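Local coordinates for protein prephenate dehydrogenase (Corynebacterium glutamicum ATCC 13032, PDB 3KTD) that probably acts as an NAD(P)-dependent prephenate dehydrogenase, converting prephenate to 4-hydroxyphenylpyruvate on the route to tyrosine, at residues Arg9-Leu14 with His32-Tyr37; Arg64-Asp69 with Thr90-Asn95; Val182-Val187 with Ala336-Phe341; Glu292-Gln297 with Ser311-Arg316. All coordinates share one frame; numbering follows the deposited sequence.

Contact 1. Residues Arg9-Leu14 with His32-Tyr37; sequences RPVCIL and HSVFGY
Strands 11-14 and 34-37 are the two parallel arms of the opening beta-alpha-beta unit of a Rossmann-type nucleotide-binding domain, joined by helix 18-29. Four backbone bonds zip them in the staggered parallel pattern: Val11 N to Ser33 O, Phe35 N to Val11 O, Ile13 N to Phe35 O at 2.9 Å, and Tyr37 N to Ile13 O. The bonds to Val11 O and Ile13 O arrive nearly along the C=O axis, whereas Ser33 O receives its N-H from above the carbonyl plane.

Phe35 carries the side-chain contact on the face it shares with Cys12. At its CB the chain turns so that CG sits between the backbone N and the carbonyl carbon (chi1 66°), which brings the ring back across the neighbouring strand. Its CD1 passes 3.7 Å from Val11 O. Farther out, CE1 meets Cys12 CB at 3.9 Å, and this methylene lies over one ring face as a CH-pi contact. The tip is met by sulfur: Cys12 SG, anti to its own backbone N, approaches the ring obliquely. Arg64 of helix 58-67 adds a cation-pi interaction with the same ring.

The face bearing Val11, Ile13 and Val34 packs against helix 18-29, where Leu24 touches both Ile13 and Val34. Gly36 pairs with Ile13 without adding a side chain there. Across this face Ile13 and Val34 cross obliquely, with Ile13 CD1 4.0 Å from Val34 CG2.

Contact 2. Residues Arg64-Asp69 with Thr90-Asn95; sequences RAAAED and THAPNN
The side-chain amide of Asn95 meets the last turn of helix 58-67, and it is the polar centre of this contact. Its ND2 donates a weak, bent bond to Ala65 O, 2.7 Å away with an angle of 141° at the hydrogen. The other end of the amide lies along the helix backbone, OD1 being 3.3 Å from Ala66 CA. Beside it a small apolar patch forms where Ala66 CB meets Ala92 CB at 4.0 Å. Ala66 CB also rests on His91 O, at the end of helix 78-91.

A second layer sets these groups in place. Asn95 closes a type I turn that starts at Ala92, its N bonded to Ala92 O at 3.3 Å, and its CG stands anti to the carbonyl carbon (chi1 -65°), which sends the amide toward the helix. On the other segment Glu68 N bonds to Arg64 O at 2.9 Å as the helix runs out, and Asp69 takes up left-handed backbone angles. The chain thereby turns into strand 71-74, with Ala70 on the way.

Farther out, Asp69 is tied by a salt bridge to Arg9, while at the corner of the turn Asn94 OD1 accepts a hydrogen bond from Arg119. Ile72 of strand 71-74 packs against both Ala92 and Asn95.

Asn95 ND2 also bonds to Ala70 O, so one amide nitrogen serves carbonyls on both sides of the helix-to-strand turn. A neutral donor thus meets the helix end where backbone carbonyls gather, probably easing their partial negative charge.

Contact 3. Residues Val182-Val187 with Ala336-Phe341; sequences VVPSRV and ARIEVF
Val182 to Pro184, in strand 181-184 at the edge of the large sheet, is crossed almost squarely by strand 337-340, near the C-terminus. The short strand axes pass 4.6 Å apart at 105°, so the two segments meet at a crossing point and do not extend one another's sheet.

The close part centres on Ile338. Its N donates to Val182 O at 2.7 Å, nearly along the C=O axis but in a bent bond (141° at the hydrogen). The side chain then divides over the opposing segment: CG1, in the crowded position between backbone N and carbonyl carbon (chi1 71°), lies 4.1 Å from Val182 CB, while CG2 meets Pro184 CD tip to tip at 3.7 Å. Pro184 CD is also 3.4 Å from Ala336 O. Val183 CG1 likewise lies 3.7 Å from Ala336 O. All of these apolar groups are buried.

Away from the crossing the segments part. The backbone of Arg337 sits at the crossing, but the end of its extended side chain leads away, NH1 forming a long salt bridge with Glu339 OE2, at 3.5 Å. Phe341, with the terminal carboxylate, is exposed. At the opposite end Ser185 OG donates to Arg186 O at 2.8 Å, on a lone pair, where Arg186 takes the N-cap position of helix 187-214 and pairs with Glu332.

The crossing is enclosed by secondary structure. Helix 162-177 packs on Val182, helix 324-334 on Pro184 and Ala336, and Leu218 of the second subunit on Val183. Strands 146-149 and 314-317 flank strands 181-184 and 337-340, respectively, through backbone bonds.

Contact 4. Residues Glu292-Gln297 with Ser311-Arg316; sequences EARSGQ and SRPVLR
Arg294, the first residue past helix 278-293, crosses Pro313 obliquely and makes the largest contribution to this surface contact. Its CG occupies the crowded position between the backbone N and the carbonyl carbon (chi1 65°), and a bend farther out (chi3 -60°) carries the guanidinium alongside the chain entering strand 314-317. NH2 comes 3.6 Å from Pro313 CD. The CG methylene of Arg312 lies at the edge of the guanidinium, near its plane, with NH2 4.2 Å away. The charged group is therefore flanked by aliphatic carbon, while its NH2 is bonded to the backbone carbonyl of Leu334 at the end of helix 324-334.

Ser311 is turned differently. Its OG stands anti to the carbonyl carbon, and of its side chain CB comes closest, 3.8 Å from Ala293 O. The backbones come nearest here, Arg294 CA and Ser311 CA being 4.6 Å apart. Ser295 N returns to Glu292 O at 2.9 Å, which keeps the helix exit compact, and backbone bonding between Ser295 and Ser310 continues the approach.

Arg312 directs its charged end to other partners. NH1 makes a salt bridge with Glu181, and NH2 donates to Ser221 O of the second subunit, whose Ala217 also packs on Arg294.

Two arginines thus lie side by side, with Arg294 NH2 5.6 Å from Arg312 NE. Their mutual repulsion is probably moderated because each has its own acceptors, a carboxylate for Arg312 and a helix-end carbonyl for Arg294, while the contact between the segments is mainly van der Waals packing.

Contacts 1 and 2 follow one another along the chain in the nucleotide-binding domain, their centres 12 Å apart, joined by the Arg9-Asp69 salt bridge and by Phe35 against Arg64. Contact 3, about 22 Å from contact 1 between centres, lies at the far edge of the same large sheet, where the chain's last strand crosses it. Contact 4 is nested within the loop that contact 3 closes, and the two, 14 Å apart between centres, share the small parallel sheet of strands 314-317 and 337-340. Both touch the second subunit. The C-terminal segment thus links the Rossmann sheet to the helical part that, by family, probably forms the dimer.

Contact 1. Residues Arg9-Leu14 with His32-Tyr37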
loop_
_atom_site.group_PDB
_atom_site.type_symbol
_atom_site.label_atom_id
_atom_site.label_comp_id
_atom_site.label_asym_id
_atom_site.label_seq_id
_atom_site.Cartn_x
_atom_site.Cartn_y
_atom_site.Cartn_z
ATOM N N ARG A 9 -18.674 35.136 1.803
ATOM C CA ARG A 9 -17.627 35.831 2.548
ATOM C C ARG A 9 -16.290 35.676 1.849
ATOM O O ARG A 9 -16.062 34.674 1.171
ATOM C CB ARG A 9 -17.471 35.232 3.942
ATOM C CG ARG A 9 -18.652 35.372 4.860
ATOM C CD ARG A 9 -18.416 34.554 6.124
ATOM N NE ARG A 9 -19.375 34.844 7.191
ATOM C CZ ARG A 9 -20.605 34.336 7.277
ATOM N NH1 ARG A 9 -21.074 33.498 6.354
ATOM N NH2 ARG A 9 -21.379 34.677 8.301
ATOM N N PRO A 10 -15.391 36.661 2.017
ATOM C CA PRO A 10 -14.021 36.447 1.550
ATOM C C PRO A 10 -13.351 35.416 2.470
ATOM O O PRO A 10 -13.609 35.431 3.681
ATOM C CB PRO A 10 -13.377 37.826 1.703
ATOM C CG PRO A 10 -14.169 38.492 2.788
ATOM C CD PRO A 10 -15.570 37.995 2.623
ATOM N N VAL A 11 -12.548 34.514 1.903
ATOM C CA VAL A 11 -11.878 33.471 2.693
ATOM C C VAL A 11 -10.525 33.977 3.185
ATOM O O VAL A 11 -9.776 34.585 2.424
ATOM C CB VAL A 11 -11.689 32.167 1.881
ATOM C CG1 VAL A 11 -10.885 31.156 2.669
ATOM C CG2 VAL A 11 -13.028 31.574 1.500
ATOM N N CYS A 12 -10.226 33.722 4.459
ATOM C CA CYS A 12 -8.962 34.132 5.090
ATOM C C CYS A 12 -8.180 32.905 5.609
ATOM O O CYS A 12 -8.516 32.353 6.662
ATOM C CB CYS A 12 -9.251 35.109 6.230
ATOM S SG CYS A 12 -7.809 35.683 7.154
ATOM N N ILE A 13 -7.134 32.500 4.883
ATOM C CA ILE A 13 -6.381 31.271 5.210
ATOM C C ILE A 13 -5.179 31.521 6.132
ATOM O O ILE A 13 -4.255 32.257 5.779
ATOM C CB ILE A 13 -5.878 30.556 3.932
ATOM C CG1 ILE A 13 -7.032 30.278 2.970
ATOM C CG2 ILE A 13 -5.210 29.242 4.295
ATOM C CD1 ILE A 13 -6.606 29.849 1.601
ATOM N N LEU A 14 -5.197 30.900 7.309
ATOM C CA LEU A 14 -4.112 31.035 8.271
ATOM C C LEU A 14 -3.232 29.788 8.177
ATOM O O LEU A 14 -3.643 28.677 8.539
ATOM C CB LEU A 14 -4.665 31.247 9.678
ATOM C CG LEU A 14 -5.001 32.691 10.095
ATOM C CD1 LEU A 14 -5.412 33.595 8.933
ATOM C CD2 LEU A 14 -6.076 32.687 11.189
ATOM N N HIS A 32 -12.361 33.674 -6.581
ATOM C CA HIS A 32 -13.055 34.051 -5.345
ATOM C C HIS A 32 -12.145 34.925 -4.476
ATOM O O HIS A 32 -10.933 34.730 -4.466
ATOM C CB HIS A 32 -13.460 32.802 -4.544
ATOM C CG HIS A 32 -14.513 31.960 -5.201
ATOM N ND1 HIS A 32 -14.222 30.793 -5.874
ATOM C CD2 HIS A 32 -15.858 32.109 -5.274
ATOM C CE1 HIS A 32 -15.340 30.263 -6.337
ATOM N NE2 HIS A 32 -16.347 31.042 -5.986
ATOM N N SER A 33 -12.739 35.858 -3.736
ATOM C CA SER A 33 -12.004 36.743 -2.837
ATOM C C SER A 33 -11.296 35.938 -1.749
ATOM O O SER A 33 -11.946 35.243 -0.977
ATOM C CB SER A 33 -12.971 37.745 -2.198
ATOM O OG SER A 33 -12.282 38.640 -1.343
ATOM N N VAL A 34 -9.971 36.045 -1.686
ATOM C CA VAL A 34 -9.190 35.295 -0.704
ATOM C C VAL A 34 -7.849 35.955 -0.373
ATOM O O VAL A 34 -7.227 36.609 -1.219
ATOM C CB VAL A 34 -8.919 33.855 -1.203
ATOM C CG1 VAL A 34 -8.064 33.871 -2.466
ATOM C CG2 VAL A 34 -8.250 33.022 -0.121
ATOM N N PHE A 35 -7.414 35.776 0.868
ATOM C CA PHE A 35 -6.123 36.281 1.329
ATOM C C PHE A 35 -5.643 35.409 2.493
ATOM O O PHE A 35 -6.419 34.637 3.044
ATOM C CB PHE A 35 -6.211 37.775 1.705
ATOM C CG PHE A 35 -7.089 38.072 2.890
ATOM C CD1 PHE A 35 -8.468 37.982 2.797
ATOM C CD2 PHE A 35 -6.536 38.488 4.088
ATOM C CE1 PHE A 35 -9.280 38.260 3.893
ATOM C CE2 PHE A 35 -7.338 38.775 5.189
ATOM C CZ PHE A 35 -8.709 38.657 5.092
ATOM N N GLY A 36 -4.372 35.500 2.863
ATOM C CA GLY A 36 -3.863 34.620 3.911
ATOM C C GLY A 36 -2.585 35.038 4.602
ATOM O O GLY A 36 -1.977 36.055 4.270
ATOM N N TYR A 37 -2.188 34.223 5.574
ATOM C CA TYR A 37 -1.029 34.491 6.405
ATOM C C TYR A 37 -0.069 33.311 6.410
ATOM O O TYR A 37 -0.485 32.159 6.558
ATOM C CB TYR A 37 -1.495 34.827 7.829
ATOM C CG TYR A 37 -0.489 34.558 8.928
ATOM C CD1 TYR A 37 0.610 35.388 9.121
ATOM C CD2 TYR A 37 -0.650 33.483 9.789
ATOM C CE1 TYR A 37 1.533 35.146 10.132
ATOM C CE2 TYR A 37 0.262 33.232 10.798
ATOM C CZ TYR A 37 1.357 34.067 10.965
ATOM O OH TYR A 37 2.271 33.806 11.968
#

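Contact 2. Residues Arg64-Asp69 with Thr90-Asn95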
loop_
_atom_site.group_PDB
_atom_site.type_symbol
_atom_site.label_atom_id
_atom_site.label_comp_id
_atom_site.label_asym_id
_atom_site.label_seq_id
_atom_site.Cartn_x
_atom_site.Cartn_y
_atom_site.Cartn_z
ATOM N N ARG A 64 -8.185 42.614 9.754
ATOM C CA ARG A 64 -8.847 42.723 8.456
ATOM C C ARG A 64 -9.902 41.643 8.311
ATOM O O ARG A 64 -10.987 41.889 7.792
ATOM C CB ARG A 64 -7.808 42.585 7.333
ATOM C CG ARG A 64 -8.371 42.525 5.914
ATOM C CD ARG A 64 -7.251 42.359 4.899
ATOM N NE ARG A 64 -7.725 41.893 3.594
ATOM C CZ ARG A 64 -6.929 41.577 2.569
ATOM N NH1 ARG A 64 -5.604 41.665 2.676
ATOM N NH2 ARG A 64 -7.459 41.162 1.426
ATOM N N ALA A 65 -9.570 40.435 8.757
ATOM C CA ALA A 65 -10.507 39.329 8.689
ATOM C C ALA A 65 -11.757 39.712 9.457
ATOM O O ALA A 65 -12.872 39.477 8.989
ATOM C CB ALA A 65 -9.889 38.066 9.258
ATOM N N ALA A 66 -11.562 40.320 10.626
ATOM C CA ALA A 66 -12.677 40.776 11.455
ATOM C C ALA A 66 -13.428 41.904 10.769
ATOM O O ALA A 66 -14.653 41.948 10.812
ATOM C CB ALA A 66 -12.194 41.216 12.828
ATOM N N ALA A 67 -12.700 42.805 10.120
ATOM C CA ALA A 67 -13.326 43.927 9.410
ATOM C C ALA A 67 -14.211 43.480 8.249
ATOM O O ALA A 67 -15.226 44.115 7.987
ATOM C CB ALA A 67 -12.266 44.897 8.907
ATOM N N GLU A 68 -13.834 42.391 7.571
ATOM C CA GLU A 68 -14.564 41.894 6.383
ATOM C C GLU A 68 -15.476 40.681 6.640
ATOM O O GLU A 68 -16.041 40.122 5.697
ATOM C CB GLU A 68 -13.563 41.532 5.276
ATOM C CG GLU A 68 -12.631 42.668 4.833
ATOM C CD GLU A 68 -11.625 42.251 3.748
ATOM O OE1 GLU A 68 -11.650 41.084 3.288
ATOM O OE2 GLU A 68 -10.801 43.104 3.352
ATOM N N ASP A 69 -15.640 40.297 7.906
ATOM C CA ASP A 69 -16.375 39.075 8.283
ATOM C C ASP A 69 -15.929 37.863 7.442
ATOM O O ASP A 69 -16.760 37.116 6.916
ATOM C CB ASP A 69 -17.897 39.266 8.180
ATOM C CG ASP A 69 -18.684 38.087 8.792
ATOM O OD1 ASP A 69 -18.330 37.621 9.907
ATOM O OD2 ASP A 69 -19.661 37.626 8.155
ATOM N N THR A 90 -9.360 36.136 20.391
ATOM C CA THR A 90 -8.891 37.415 20.890
ATOM C C THR A 90 -8.897 38.542 19.863
ATOM O O THR A 90 -8.976 39.700 20.242
ATOM C CB THR A 90 -7.455 37.248 21.415
ATOM O OG1 THR A 90 -7.499 36.701 22.744
ATOM C CG2 THR A 90 -6.709 38.566 21.410
ATOM N N HIS A 91 -8.820 38.216 18.576
ATOM C CA HIS A 91 -8.735 39.237 17.519
ATOM C C HIS A 91 -9.886 39.279 16.485
ATOM O O HIS A 91 -10.045 40.279 15.782
ATOM C CB HIS A 91 -7.412 39.065 16.776
ATOM C CG HIS A 91 -6.200 39.287 17.627
ATOM N ND1 HIS A 91 -5.613 38.280 18.365
ATOM C CD2 HIS A 91 -5.449 40.394 17.832
ATOM C CE1 HIS A 91 -4.558 38.763 18.997
ATOM N NE2 HIS A 91 -4.436 40.043 18.690
ATOM N N ALA A 92 -10.650 38.192 16.365
ATOM C CA ALA A 92 -11.801 38.119 15.461
ATOM C C ALA A 92 -12.852 37.227 16.117
ATOM O O ALA A 92 -13.196 36.162 15.598
ATOM C CB ALA A 92 -11.385 37.558 14.115
ATOM N N PRO A 93 -13.376 37.674 17.264
ATOM C CA PRO A 93 -14.238 36.834 18.085
ATOM C C PRO A 93 -15.606 36.543 17.482
ATOM O O PRO A 93 -16.268 35.600 17.917
ATOM C CB PRO A 93 -14.395 37.640 19.386
ATOM C CG PRO A 93 -13.669 38.940 19.179
ATOM C CD PRO A 93 -13.395 39.071 17.721
ATOM N N ASN A 94 -16.029 37.340 16.503
ATOM C CA ASN A 94 -17.329 37.137 15.872
ATOM C C ASN A 94 -17.233 36.441 14.510
ATOM O O ASN A 94 -18.244 36.009 13.970
ATOM C CB ASN A 94 -18.094 38.475 15.754
ATOM C CG ASN A 94 -19.577 38.278 15.419
ATOM O OD1 ASN A 94 -20.231 37.366 15.935
ATOM N ND2 ASN A 94 -20.107 39.128 14.547
ATOM N N ASN A 95 -16.031 36.319 13.962
ATOM C CA ASN A 95 -15.858 35.652 12.671
ATOM C C ASN A 95 -16.138 34.158 12.722
ATOM O O ASN A 95 -15.876 33.509 13.730
ATOM C CB ASN A 95 -14.435 35.839 12.146
ATOM C CG ASN A 95 -14.123 37.260 11.847
ATOM O OD1 ASN A 95 -14.151 38.105 12.737
ATOM N ND2 ASN A 95 -13.840 37.554 10.589
#

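Contact 3. Residues Val182-Val187 with Ala336-Phe341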
loop_
_atom_site.group_PDB
_atom_site.type_symbol
_atom_site.label_atom_id
_atom_site.label_comp_id
_atom_site.label_asym_id
_atom_site.label_seq_id
_atom_site.Cartn_x
_atom_site.Cartn_y
_atom_site.Cartn_z
ATOM N N VAL A 182 -18.002 17.053 -0.929
ATOM C CA VAL A 182 -18.239 17.312 0.485
ATOM C C VAL A 182 -19.039 16.186 1.102
ATOM O O VAL A 182 -20.155 15.936 0.696
ATOM C CB VAL A 182 -18.989 18.624 0.727
ATOM C CG1 VAL A 182 -19.174 18.838 2.228
ATOM C CG2 VAL A 182 -18.244 19.805 0.093
ATOM N N VAL A 183 -18.451 15.514 2.085
ATOM C CA VAL A 183 -19.119 14.460 2.837
ATOM C C VAL A 183 -19.360 14.996 4.236
ATOM O O VAL A 183 -18.416 15.375 4.918
ATOM C CB VAL A 183 -18.237 13.210 2.965
ATOM C CG1 VAL A 183 -18.908 12.173 3.840
ATOM C CG2 VAL A 183 -17.950 12.645 1.616
ATOM N N PRO A 184 -20.618 15.035 4.678
ATOM C CA PRO A 184 -20.857 15.526 6.015
ATOM C C PRO A 184 -20.666 14.418 7.043
ATOM O O PRO A 184 -21.010 13.269 6.774
ATOM C CB PRO A 184 -22.314 15.950 5.956
ATOM C CG PRO A 184 -22.924 14.979 5.023
ATOM C CD PRO A 184 -21.863 14.611 4.024
ATOM N N SER A 185 -20.115 14.765 8.205
ATOM C CA SER A 185 -19.955 13.798 9.290
ATOM C C SER A 185 -19.839 14.481 10.638
ATOM O O SER A 185 -19.273 15.549 10.740
ATOM C CB SER A 185 -18.709 12.929 9.058
ATOM O OG SER A 185 -18.463 12.072 10.164
ATOM N N ARG A 186 -20.376 13.864 11.680
ATOM C CA ARG A 186 -20.135 14.356 13.033
ATOM C C ARG A 186 -18.744 13.885 13.436
ATOM O O ARG A 186 -18.124 13.064 12.730
ATOM C CB ARG A 186 -21.201 13.862 14.004
ATOM C CG ARG A 186 -22.538 14.536 13.781
ATOM C CD ARG A 186 -23.685 13.796 14.439
ATOM N NE ARG A 186 -23.831 12.433 13.927
ATOM C CZ ARG A 186 -24.833 11.614 14.237
ATOM N NH1 ARG A 186 -25.803 12.009 15.044
ATOM N NH2 ARG A 186 -24.870 10.397 13.724
ATOM N N VAL A 187 -18.257 14.388 14.567
ATOM C CA VAL A 187 -16.875 14.116 14.992
ATOM C C VAL A 187 -16.563 12.654 15.352
ATOM O O VAL A 187 -15.469 12.184 15.081
ATOM C CB VAL A 187 -16.451 15.018 16.170
ATOM C CG1 VAL A 187 -16.476 16.472 15.745
ATOM C CG2 VAL A 187 -17.331 14.763 17.386
ATOM N N ALA A 336 -22.357 9.523 1.769
ATOM C CA ALA A 336 -22.782 10.258 0.591
ATOM C C ALA A 336 -22.104 11.616 0.559
ATOM O O ALA A 336 -21.888 12.227 1.596
ATOM C CB ALA A 336 -24.279 10.431 0.598
ATOM N N ARG A 337 -21.725 12.054 -0.636
ATOM C CA ARG A 337 -21.245 13.411 -0.827
ATOM C C ARG A 337 -22.506 14.243 -1.000
ATOM O O ARG A 337 -23.563 13.689 -1.283
ATOM C CB ARG A 337 -20.332 13.524 -2.052
ATOM C CG ARG A 337 -21.028 13.358 -3.399
ATOM C CD ARG A 337 -20.047 13.346 -4.574
ATOM N NE ARG A 337 -20.785 13.391 -5.835
ATOM C CZ ARG A 337 -21.273 14.498 -6.400
ATOM N NH1 ARG A 337 -21.089 15.697 -5.846
ATOM N NH2 ARG A 337 -21.951 14.412 -7.540
ATOM N N ILE A 338 -22.409 15.556 -0.825
ATOM C CA ILE A 338 -23.588 16.418 -0.936
ATOM C C ILE A 338 -23.399 17.608 -1.867
ATOM O O ILE A 338 -22.284 18.065 -2.099
ATOM C CB ILE A 338 -24.043 16.943 0.450
ATOM C CG1 ILE A 338 -23.055 17.975 1.005
ATOM C CG2 ILE A 338 -24.208 15.789 1.433
ATOM C CD1 ILE A 338 -23.463 18.526 2.347
ATOM N N GLU A 339 -24.517 18.092 -2.391
ATOM C CA GLU A 339 -24.567 19.281 -3.233
ATOM C C GLU A 339 -25.735 20.109 -2.711
ATOM O O GLU A 339 -26.856 19.613 -2.656
ATOM C CB GLU A 339 -24.785 18.894 -4.703
ATOM C CG GLU A 339 -23.519 18.380 -5.449
ATOM C CD GLU A 339 -22.555 19.500 -5.912
ATOM O OE1 GLU A 339 -22.976 20.681 -6.012
ATOM O OE2 GLU A 339 -21.371 19.194 -6.190
ATOM N N VAL A 340 -25.486 21.358 -2.322
ATOM C CA VAL A 340 -26.534 22.180 -1.702
ATOM C C VAL A 340 -27.215 23.140 -2.684
ATOM O O VAL A 340 -26.563 23.987 -3.290
ATOM C CB VAL A 340 -25.987 22.960 -0.485
ATOM C CG1 VAL A 340 -25.203 22.017 0.422
ATOM C CG2 VAL A 340 -25.103 24.110 -0.919
ATOM N N PHE A 341 -28.527 22.984 -2.849
ATOM C CA PHE A 341 -29.322 23.871 -3.700
ATOM C C PHE A 341 -30.172 24.837 -2.859
ATOM O O PHE A 341 -29.922 25.059 -1.672
ATOM C CB PHE A 341 -30.216 23.061 -4.654
ATOM C CG PHE A 341 -29.460 22.297 -5.726
ATOM C CD1 PHE A 341 -28.096 22.516 -5.966
ATOM C CD2 PHE A 341 -30.140 21.412 -6.557
ATOM C CE1 PHE A 341 -27.420 21.820 -6.972
ATOM C CE2 PHE A 341 -29.467 20.721 -7.572
ATOM C CZ PHE A 341 -28.110 20.926 -7.777
ATOM O OXT PHE A 341 -31.130 25.443 -3.349
#

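Contact 4. Residues Glu292-Gln297 with Ser311-Arg316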
loop_
_atom_site.group_PDB
_atom_site.type_symbol
_atom_site.label_atom_id
_atom_site.label_comp_id
_atom_site.label_asym_id
_atom_site.label_seq_id
_atom_site.Cartn_x
_atom_site.Cartn_y
_atom_site.Cartn_z
ATOM N N GLU A 292 -12.825 -0.855 -3.820
ATOM C CA GLU A 292 -12.602 -0.507 -5.222
ATOM C C GLU A 292 -13.896 -0.125 -5.912
ATOM O O GLU A 292 -13.954 0.863 -6.631
ATOM C CB GLU A 292 -11.973 -1.662 -5.978
ATOM C CG GLU A 292 -10.512 -1.890 -5.669
ATOM C CD GLU A 292 -9.981 -3.169 -6.292
ATOM O OE1 GLU A 292 -10.760 -3.882 -6.965
ATOM O OE2 GLU A 292 -8.780 -3.463 -6.115
ATOM N N ALA A 293 -14.927 -0.931 -5.689
ATOM C CA ALA A 293 -16.253 -0.702 -6.249
ATOM C C ALA A 293 -16.743 0.733 -6.046
ATOM O O ALA A 293 -17.299 1.323 -6.961
ATOM C CB ALA A 293 -17.230 -1.664 -5.645
ATOM N N ARG A 294 -16.536 1.309 -4.867
ATOM C CA ARG A 294 -16.955 2.694 -4.649
ATOM C C ARG A 294 -15.815 3.723 -4.791
ATOM O O ARG A 294 -15.760 4.711 -4.072
ATOM C CB ARG A 294 -17.712 2.842 -3.331
ATOM C CG ARG A 294 -16.938 2.589 -2.063
ATOM C CD ARG A 294 -17.902 2.699 -0.882
ATOM N NE ARG A 294 -18.529 4.025 -0.798
ATOM C CZ ARG A 294 -19.656 4.305 -0.138
ATOM N NH1 ARG A 294 -20.335 3.356 0.505
ATOM N NH2 ARG A 294 -20.119 5.551 -0.131
ATOM N N SER A 295 -14.932 3.465 -5.758
ATOM C CA SER A 295 -13.828 4.352 -6.155
ATOM C C SER A 295 -13.494 3.993 -7.634
ATOM O O SER A 295 -14.396 3.992 -8.494
ATOM C CB SER A 295 -12.609 4.165 -5.240
ATOM O OG SER A 295 -12.934 4.362 -3.888
ATOM N N GLY A 296 -12.219 3.698 -7.919
ATOM C CA GLY A 296 -11.769 3.206 -9.226
ATOM C C GLY A 296 -10.976 1.912 -9.056
ATOM O O GLY A 296 -10.502 1.610 -7.955
ATOM N N GLN A 297 -10.841 1.160 -10.157
ATOM C CA GLN A 297 -10.116 -0.137 -10.223
ATOM C C GLN A 297 -9.147 -0.419 -9.063
ATOM O O GLN A 297 -8.077 0.190 -8.958
ATOM C CB GLN A 297 -9.357 -0.240 -11.556
ATOM N N SER A 311 -18.026 6.026 -7.107
ATOM C CA SER A 311 -19.451 5.689 -7.047
ATOM C C SER A 311 -20.079 6.019 -5.687
ATOM O O SER A 311 -20.968 5.300 -5.216
ATOM C CB SER A 311 -19.679 4.214 -7.417
ATOM O OG SER A 311 -19.589 4.031 -8.818
ATOM N N ARG A 312 -19.627 7.108 -5.058
ATOM C CA ARG A 312 -20.275 7.581 -3.831
ATOM C C ARG A 312 -21.658 8.127 -4.192
ATOM O O ARG A 312 -21.798 8.831 -5.194
ATOM C CB ARG A 312 -19.484 8.695 -3.152
ATOM C CG ARG A 312 -18.136 8.297 -2.622
ATOM C CD ARG A 312 -17.453 9.480 -1.938
ATOM N NE ARG A 312 -16.065 9.156 -1.633
ATOM C CZ ARG A 312 -15.044 9.323 -2.467
ATOM N NH1 ARG A 312 -15.226 9.848 -3.671
ATOM N NH2 ARG A 312 -13.822 8.972 -2.088
ATOM N N PRO A 313 -22.684 7.795 -3.383
ATOM C CA PRO A 313 -24.005 8.362 -3.630
ATOM C C PRO A 313 -24.008 9.859 -3.383
ATOM O O PRO A 313 -23.124 10.367 -2.705
ATOM C CB PRO A 313 -24.901 7.636 -2.623
ATOM C CG PRO A 313 -23.990 7.126 -1.585
ATOM C CD PRO A 313 -22.710 6.818 -2.279
ATOM N N VAL A 314 -25.001 10.548 -3.926
ATOM C CA VAL A 314 -25.071 11.997 -3.828
ATOM C C VAL A 314 -26.458 12.466 -3.382
ATOM O O VAL A 314 -27.447 12.230 -4.065
ATOM C CB VAL A 314 -24.673 12.657 -5.174
ATOM C CG1 VAL A 314 -25.363 11.973 -6.335
ATOM C CG2 VAL A 314 -24.971 14.148 -5.163
ATOM N N LEU A 315 -26.510 13.108 -2.215
ATOM C CA LEU A 315 -27.733 13.706 -1.691
ATOM C C LEU A 315 -27.689 15.212 -1.867
ATOM O O LEU A 315 -26.655 15.842 -1.637
ATOM C CB LEU A 315 -27.919 13.391 -0.206
ATOM C CG LEU A 315 -28.749 12.157 0.141
ATOM C CD1 LEU A 315 -28.339 10.940 -0.694
ATOM C CD2 LEU A 315 -28.643 11.874 1.639
ATOM N N ARG A 316 -28.827 15.778 -2.262
ATOM C CA ARG A 316 -28.980 17.219 -2.450
ATOM C C ARG A 316 -29.718 17.815 -1.254
ATOM O O ARG A 316 -30.903 17.557 -1.059
ATOM C CB ARG A 316 -29.733 17.508 -3.760
ATOM C CG ARG A 316 -28.863 17.345 -5.012
ATOM C CD ARG A 316 -29.654 17.003 -6.275
ATOM N NE ARG A 316 -30.694 17.979 -6.607
ATOM C CZ ARG A 316 -31.384 17.999 -7.751
ATOM N NH1 ARG A 316 -31.143 17.107 -8.711
ATOM N NH2 ARG A 316 -32.312 18.936 -7.948
#